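Glycosyl hydrolase, family 38 (Enterococcus faecalis, PDB 5KBP) probably acts as an alpha-mannosidase of glycoside hydrolase family 38, binding carbohydrate and a metal ion. Local coordinates at residues G153-G158 and D167-Y172; S173-E178 and G279-E284. All coordinates share one frame; numbering follows the deposited sequence.

Contact 1 (G153-G158 and D167-Y172)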
loop_
_atom_site.group_PDB
_atom_site.type_symbol
_atom_site.label_atom_id
_atom_site.label_comp_id
_atom_site.label_asym_id
_atom_site.label_seq_id
_atom_site.Cartn_x
_atom_site.Cartn_y
_atom_site.Cartn_z
ATOM N N GLY A 153 -32.325 1.695 -8.863
ATOM C CA GLY A 153 -33.089 2.845 -8.425
ATOM C C GLY A 153 -34.487 2.925 -9.009
ATOM O O GLY A 153 -35.371 3.530 -8.390
ATOM N N VAL A 154 -34.707 2.336 -10.183
ATOM C CA VAL A 154 -35.987 2.413 -10.878
ATOM C C VAL A 154 -36.447 1.001 -11.217
ATOM O O VAL A 154 -35.630 0.129 -11.533
ATOM C CB VAL A 154 -35.888 3.281 -12.153
ATOM C CG1 VAL A 154 -37.253 3.437 -12.809
ATOM C CG2 VAL A 154 -35.301 4.643 -11.824
ATOM N N LYS A 155 -37.762 0.777 -11.146
ATOM C CA LYS A 155 -38.371 -0.516 -11.421
ATOM C C LYS A 155 -39.185 -0.455 -12.702
ATOM O O LYS A 155 -40.048 0.424 -12.839
ATOM C CB LYS A 155 -39.270 -0.940 -10.253
ATOM C CG LYS A 155 -40.114 -2.173 -10.520
ATOM C CD LYS A 155 -41.044 -2.457 -9.350
ATOM C CE LYS A 155 -41.981 -3.615 -9.645
ATOM N NZ LYS A 155 -41.244 -4.884 -9.896
ATOM N N PRO A 156 -38.943 -1.350 -13.661
ATOM C CA PRO A 156 -39.735 -1.352 -14.895
ATOM C C PRO A 156 -41.031 -2.134 -14.746
ATOM O O PRO A 156 -41.099 -3.158 -14.063
ATOM C CB PRO A 156 -38.794 -2.028 -15.899
ATOM C CG PRO A 156 -38.003 -2.977 -15.059
ATOM C CD PRO A 156 -37.830 -2.315 -13.715
ATOM N N ILE A 157 -42.076 -1.639 -15.406
ATOM C CA ILE A 157 -43.407 -2.232 -15.299
ATOM C C ILE A 157 -43.832 -2.814 -16.642
ATOM O O ILE A 157 -43.979 -4.033 -16.781
ATOM C CB ILE A 157 -44.431 -1.201 -14.790
ATOM C CG1 ILE A 157 -44.046 -0.720 -13.389
ATOM C CG2 ILE A 157 -45.830 -1.797 -14.786
ATOM C CD1 ILE A 157 -43.992 -1.828 -12.355
ATOM N N GLY A 158 -44.042 -1.953 -17.634
ATOM C CA GLY A 158 -44.426 -2.416 -18.954
ATOM C C GLY A 158 -45.670 -1.747 -19.503
ATOM O O GLY A 158 -45.833 -0.529 -19.376
ATOM N N ASP A 167 -43.990 6.558 -8.506
ATOM C CA ASP A 167 -42.974 7.601 -8.602
ATOM C C ASP A 167 -41.689 7.066 -9.221
ATOM O O ASP A 167 -41.180 7.621 -10.195
ATOM C CB ASP A 167 -42.681 8.196 -7.223
ATOM C CG ASP A 167 -43.161 9.629 -7.092
ATOM O OD1 ASP A 167 -44.156 9.987 -7.755
ATOM O OD2 ASP A 167 -42.542 10.398 -6.325
ATOM N N TYR A 168 -41.165 5.984 -8.649
ATOM C CA TYR A 168 -39.914 5.378 -9.100
ATOM C C TYR A 168 -40.158 4.123 -9.927
ATOM O O TYR A 168 -39.441 3.127 -9.796
ATOM C CB TYR A 168 -39.014 5.075 -7.907
ATOM C CG TYR A 168 -38.742 6.287 -7.048
ATOM C CD1 TYR A 168 -37.831 7.254 -7.448
ATOM C CD2 TYR A 168 -39.403 6.468 -5.840
ATOM C CE1 TYR A 168 -37.582 8.367 -6.667
ATOM C CE2 TYR A 168 -39.159 7.577 -5.052
ATOM C CZ TYR A 168 -38.248 8.524 -5.471
ATOM O OH TYR A 168 -38.002 9.630 -4.691
ATOM N N SER A 169 -41.174 4.150 -10.785
ATOM C CA SER A 169 -41.468 3.056 -11.699
ATOM C C SER A 169 -41.712 3.631 -13.084
ATOM O O SER A 169 -42.433 4.623 -13.230
ATOM C CB SER A 169 -42.684 2.247 -11.232
ATOM O OG SER A 169 -42.418 1.587 -10.008
ATOM N N SER A 170 -41.106 3.015 -14.095
ATOM C CA SER A 170 -41.240 3.454 -15.475
ATOM C C SER A 170 -41.851 2.343 -16.314
ATOM O O SER A 170 -41.488 1.170 -16.169
ATOM C CB SER A 170 -39.885 3.866 -16.060
ATOM O OG SER A 170 -40.013 4.261 -17.415
ATOM N N GLN A 171 -42.785 2.717 -17.189
ATOM C CA GLN A 171 -43.363 1.746 -18.109
ATOM C C GLN A 171 -42.324 1.218 -19.087
ATOM O O GLN A 171 -42.460 0.098 -19.592
ATOM C CB GLN A 171 -44.529 2.370 -18.876
ATOM C CG GLN A 171 -45.772 2.621 -18.045
ATOM C CD GLN A 171 -46.882 3.262 -18.855
ATOM O OE1 GLN A 171 -46.626 4.060 -19.756
ATOM N NE2 GLN A 171 -48.122 2.910 -18.540
ATOM N N TYR A 172 -41.284 2.000 -19.361
ATOM C CA TYR A 172 -40.314 1.664 -20.390
ATOM C C TYR A 172 -38.904 1.682 -19.817
ATOM O O TYR A 172 -38.648 2.242 -18.748
ATOM C CB TYR A 172 -40.401 2.633 -21.576
ATOM C CG TYR A 172 -41.812 2.895 -22.050
ATOM C CD1 TYR A 172 -42.477 1.978 -22.854
ATOM C CD2 TYR A 172 -42.478 4.061 -21.699
ATOM C CE1 TYR A 172 -43.766 2.215 -23.293
ATOM C CE2 TYR A 172 -43.767 4.307 -22.130
ATOM C CZ TYR A 172 -44.406 3.380 -22.927
ATOM O OH TYR A 172 -45.690 3.620 -23.361
#
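K155-P156 and S169-S170 form a short two-stranded parallel sheet at the surface of the N-terminal glycoside hydrolase domain, with K155 paired to S169 and P156 to S170. Three backbone hydrogen bonds join the strands. K155 N donates to Y168 O over 3.2 Å, and K155 O receives S170 N at 3.1 Å. I157 N then reaches S170 O at 3.0 Å, so the bonding alternates in the parallel manner. P156 lies between the two residues whose N-H groups bond across, so its lack of an N-H costs no rung; its CA-H also approaches S170 O, which therefore meets both a conventional donor and a CA-H.

The side chains part onto two faces. On that of K155 and S169, contact is made near the backbone: S169 OG lies 4.0 Å from K155 CB, whereas the lysine chain runs on away from the other strand with CG anti to the backbone N (chi1 171°). I157 CG1 lies 3.9 Å from S169 CB. On the face of P156 and S170, V154 CG1 comes within 4.2 Å of S170 CB, and both side chains also touch M175 of strand 174-178. The buried S170 hydroxyl turns along its own segment and donates to Y172 O at 2.8 Å, which ties the serine to the backbone where the chain turns toward the next strand.

Beyond the paired strands, the CB and CG of Q171 lie against G158 O, with CB 3.2 Å from that oxygen. G153 and G158 adopt backbone angles suited to glycine at the two ends of the first segment. Y172 OH bonds to D277, fastening the outgoing chain to another loop. The whole is a small parallel beta ladder at the domain surface, away from the annotated metal-binding residues.

Contact 2 (S173-E178 and G279-E284)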
loop_
_atom_site.group_PDB
_atom_site.type_symbol
_atom_site.label_atom_id
_atom_site.label_comp_id
_atom_site.label_asym_id
_atom_site.label_seq_id
_atom_site.Cartn_x
_atom_site.Cartn_y
_atom_site.Cartn_z
ATOM N N SER A 173 -37.987 1.054 -20.553
ATOM C CA SER A 173 -36.568 1.081 -20.225
ATOM C C SER A 173 -35.891 2.377 -20.651
ATOM O O SER A 173 -34.680 2.521 -20.449
ATOM C CB SER A 173 -35.856 -0.114 -20.865
ATOM O OG SER A 173 -36.231 -0.267 -22.223
ATOM N N GLU A 174 -36.636 3.308 -21.242
ATOM C CA GLU A 174 -36.163 4.652 -21.534
ATOM C C GLU A 174 -37.036 5.641 -20.776
ATOM O O GLU A 174 -38.245 5.432 -20.637
ATOM C CB GLU A 174 -36.205 4.960 -23.037
ATOM C CG GLU A 174 -35.396 4.010 -23.911
ATOM C CD GLU A 174 -36.090 2.680 -24.136
ATOM O OE1 GLU A 174 -35.424 1.630 -24.018
ATOM O OE2 GLU A 174 -37.305 2.686 -24.422
ATOM N N MET A 175 -36.426 6.716 -20.286
ATOM C CA MET A 175 -37.148 7.651 -19.435
ATOM C C MET A 175 -36.411 8.980 -19.413
ATOM O O MET A 175 -35.249 9.080 -19.816
ATOM C CB MET A 175 -37.308 7.097 -18.015
ATOM C CG MET A 175 -36.006 7.046 -17.227
ATOM S SD MET A 175 -36.077 5.928 -15.817
ATOM C CE MET A 175 -36.322 4.360 -16.650
ATOM N N TRP A 176 -37.111 10.006 -18.936
ATOM C CA TRP A 176 -36.503 11.299 -18.670
ATOM C C TRP A 176 -36.116 11.381 -17.203
ATOM O O TRP A 176 -36.872 10.958 -16.324
ATOM C CB TRP A 176 -37.459 12.440 -19.026
ATOM C CG TRP A 176 -37.815 12.491 -20.476
ATOM C CD1 TRP A 176 -39.046 12.280 -21.024
ATOM C CD2 TRP A 176 -36.927 12.759 -21.568
ATOM N NE1 TRP A 176 -38.982 12.407 -22.391
ATOM C CE2 TRP A 176 -37.692 12.700 -22.749
ATOM C CE3 TRP A 176 -35.562 13.045 -21.661
ATOM C CZ2 TRP A 176 -37.138 12.917 -24.009
ATOM C CZ3 TRP A 176 -35.013 13.261 -22.914
ATOM C CH2 TRP A 176 -35.800 13.195 -24.070
ATOM N N TRP A 177 -34.928 11.917 -16.941
ATOM C CA TRP A 177 -34.426 12.078 -15.582
ATOM C C TRP A 177 -34.247 13.567 -15.319
ATOM O O TRP A 177 -33.359 14.203 -15.898
ATOM C CB TRP A 177 -33.118 11.316 -15.383
ATOM C CG TRP A 177 -32.759 11.125 -13.945
ATOM C CD1 TRP A 177 -33.467 11.550 -12.859
ATOM C CD2 TRP A 177 -31.603 10.453 -13.433
ATOM N NE1 TRP A 177 -32.822 11.187 -11.703
ATOM C CE2 TRP A 177 -31.674 10.512 -12.027
ATOM C CE3 TRP A 177 -30.513 9.808 -14.026
ATOM C CZ2 TRP A 177 -30.698 9.953 -11.207
ATOM C CZ3 TRP A 177 -29.546 9.252 -13.209
ATOM C CH2 TRP A 177 -29.646 9.327 -11.816
ATOM N N GLU A 178 -35.087 14.118 -14.450
ATOM C CA GLU A 178 -35.065 15.534 -14.114
ATOM C C GLU A 178 -34.522 15.712 -12.704
ATOM O O GLU A 178 -35.004 15.074 -11.763
ATOM C CB GLU A 178 -36.466 16.138 -14.231
ATOM C CG GLU A 178 -36.542 17.616 -13.896
ATOM C CD GLU A 178 -37.920 18.197 -14.149
ATOM O OE1 GLU A 178 -38.682 17.603 -14.942
ATOM O OE2 GLU A 178 -38.243 19.244 -13.550
ATOM N N GLY A 279 -42.145 8.456 -19.545
ATOM C CA GLY A 279 -42.185 8.809 -18.142
ATOM C C GLY A 279 -40.985 9.635 -17.714
ATOM O O GLY A 279 -39.978 9.755 -18.413
ATOM N N THR A 280 -41.106 10.217 -16.523
ATOM C CA THR A 280 -40.066 11.074 -15.971
ATOM C C THR A 280 -39.872 10.756 -14.498
ATOM O O THR A 280 -40.832 10.785 -13.721
ATOM C CB THR A 280 -40.412 12.558 -16.143
ATOM O OG1 THR A 280 -40.586 12.854 -17.534
ATOM C CG2 THR A 280 -39.301 13.435 -15.579
ATOM N N VAL A 281 -38.635 10.447 -14.121
ATOM C CA VAL A 281 -38.255 10.273 -12.725
ATOM C C VAL A 281 -37.523 11.526 -12.272
ATOM O O VAL A 281 -36.821 12.179 -13.054
ATOM C CB VAL A 281 -37.387 9.012 -12.519
ATOM C CG1 VAL A 281 -38.205 7.767 -12.791
ATOM C CG2 VAL A 281 -36.159 9.053 -13.415
ATOM N N THR A 282 -37.688 11.872 -10.998
ATOM C CA THR A 282 -37.167 13.123 -10.462
ATOM C C THR A 282 -36.383 12.862 -9.185
ATOM O O THR A 282 -36.883 12.204 -8.267
ATOM C CB THR A 282 -38.298 14.119 -10.180
ATOM O OG1 THR A 282 -38.997 14.410 -11.394
ATOM C CG2 THR A 282 -37.734 15.409 -9.599
ATOM N N GLY A 283 -35.157 13.382 -9.135
ATOM C CA GLY A 283 -34.390 13.373 -7.901
ATOM C C GLY A 283 -33.614 12.085 -7.669
ATOM O O GLY A 283 -33.172 11.412 -8.602
ATOM N N GLU A 284 -33.448 11.747 -6.391
ATOM C CA GLU A 284 -32.676 10.574 -6.006
ATOM C C GLU A 284 -33.344 9.296 -6.498
ATOM O O GLU A 284 -34.572 9.200 -6.590
ATOM C CB GLU A 284 -32.517 10.512 -4.484
ATOM C CG GLU A 284 -31.457 11.430 -3.898
ATOM C CD GLU A 284 -31.350 11.282 -2.392
ATOM O OE1 GLU A 284 -32.303 10.754 -1.781
ATOM O OE2 GLU A 284 -30.317 11.688 -1.819
#
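Strand 174-178 pairs in parallel with strand 280-282, W176 lying beside T280, W177 beside V281 and E178 beside T282. Four backbone hydrogen bonds join the two segments. W176 N donates to G279 O at 2.9 Å in an almost straight bond (177°), and V281 N donates to W176 O. The next rung runs from E178 N to V281 O at 3.0 Å, and G283 N closes the ladder on E178 O. T280 CA and T282 CA add CA-H contacts to W176 O and E178 O, so each of these carbonyls faces a CA-H as well as an amide.

A side-chain hydrogen bond extends the pairing past the end of the second strand. The indole NE1 of W177 donates to G283 O over 3.1 Å, with the acceptor in the ring plane at the indole edge. Chi1 (-164°) sets CG anti to the backbone N, and chi2 near 0° turns CD1 and NE1 toward V281 and G283.

Apolar packing occupies the face of W177 and V281. V281 CG2 lies 3.7 Å from W177 CD1 and 3.9 Å from M175 SD, and is thus shared by the indole and the thioether. The same indole also meets F150 and helix 136-141.

On the opposite face the contacts are mixed. T280 OG1 lies near the plane of the W176 ring, at its edge, and 3.5 Å from W176 CB, while T280 CG2 touches E178 CB at 4.1 Å. The W176 ring also makes a cation-pi contact with K184. The chemistry thus divides by face: one side buries M175, W177 and V281, where the bond from the indole N-H to G283 O adds a polar tie to otherwise apolar packing; the other carries T280, W176, T282 and E178, all partly or wholly exposed.

How the contacts relate
From the N terminus, the chain leaves strand 147-150 and enters contact 1, where 153-158 and 167-172 close a short connection that is largely unmodelled (160-166). It passes at once from strand 169-170 into strand 174-178, which opens contact 2. That contact closes only after some hundred residues of intervening helices and strands, when 279-284 returns as an outermost strand of the mixed five-stranded sheet. The two closures are in series, neither nested nor crossed. Their centres lie about 9 Å apart, and D167 O packs 4.0 Å from V281 CG1, joining the surface strand pair of contact 1 to the sheet of contact 2.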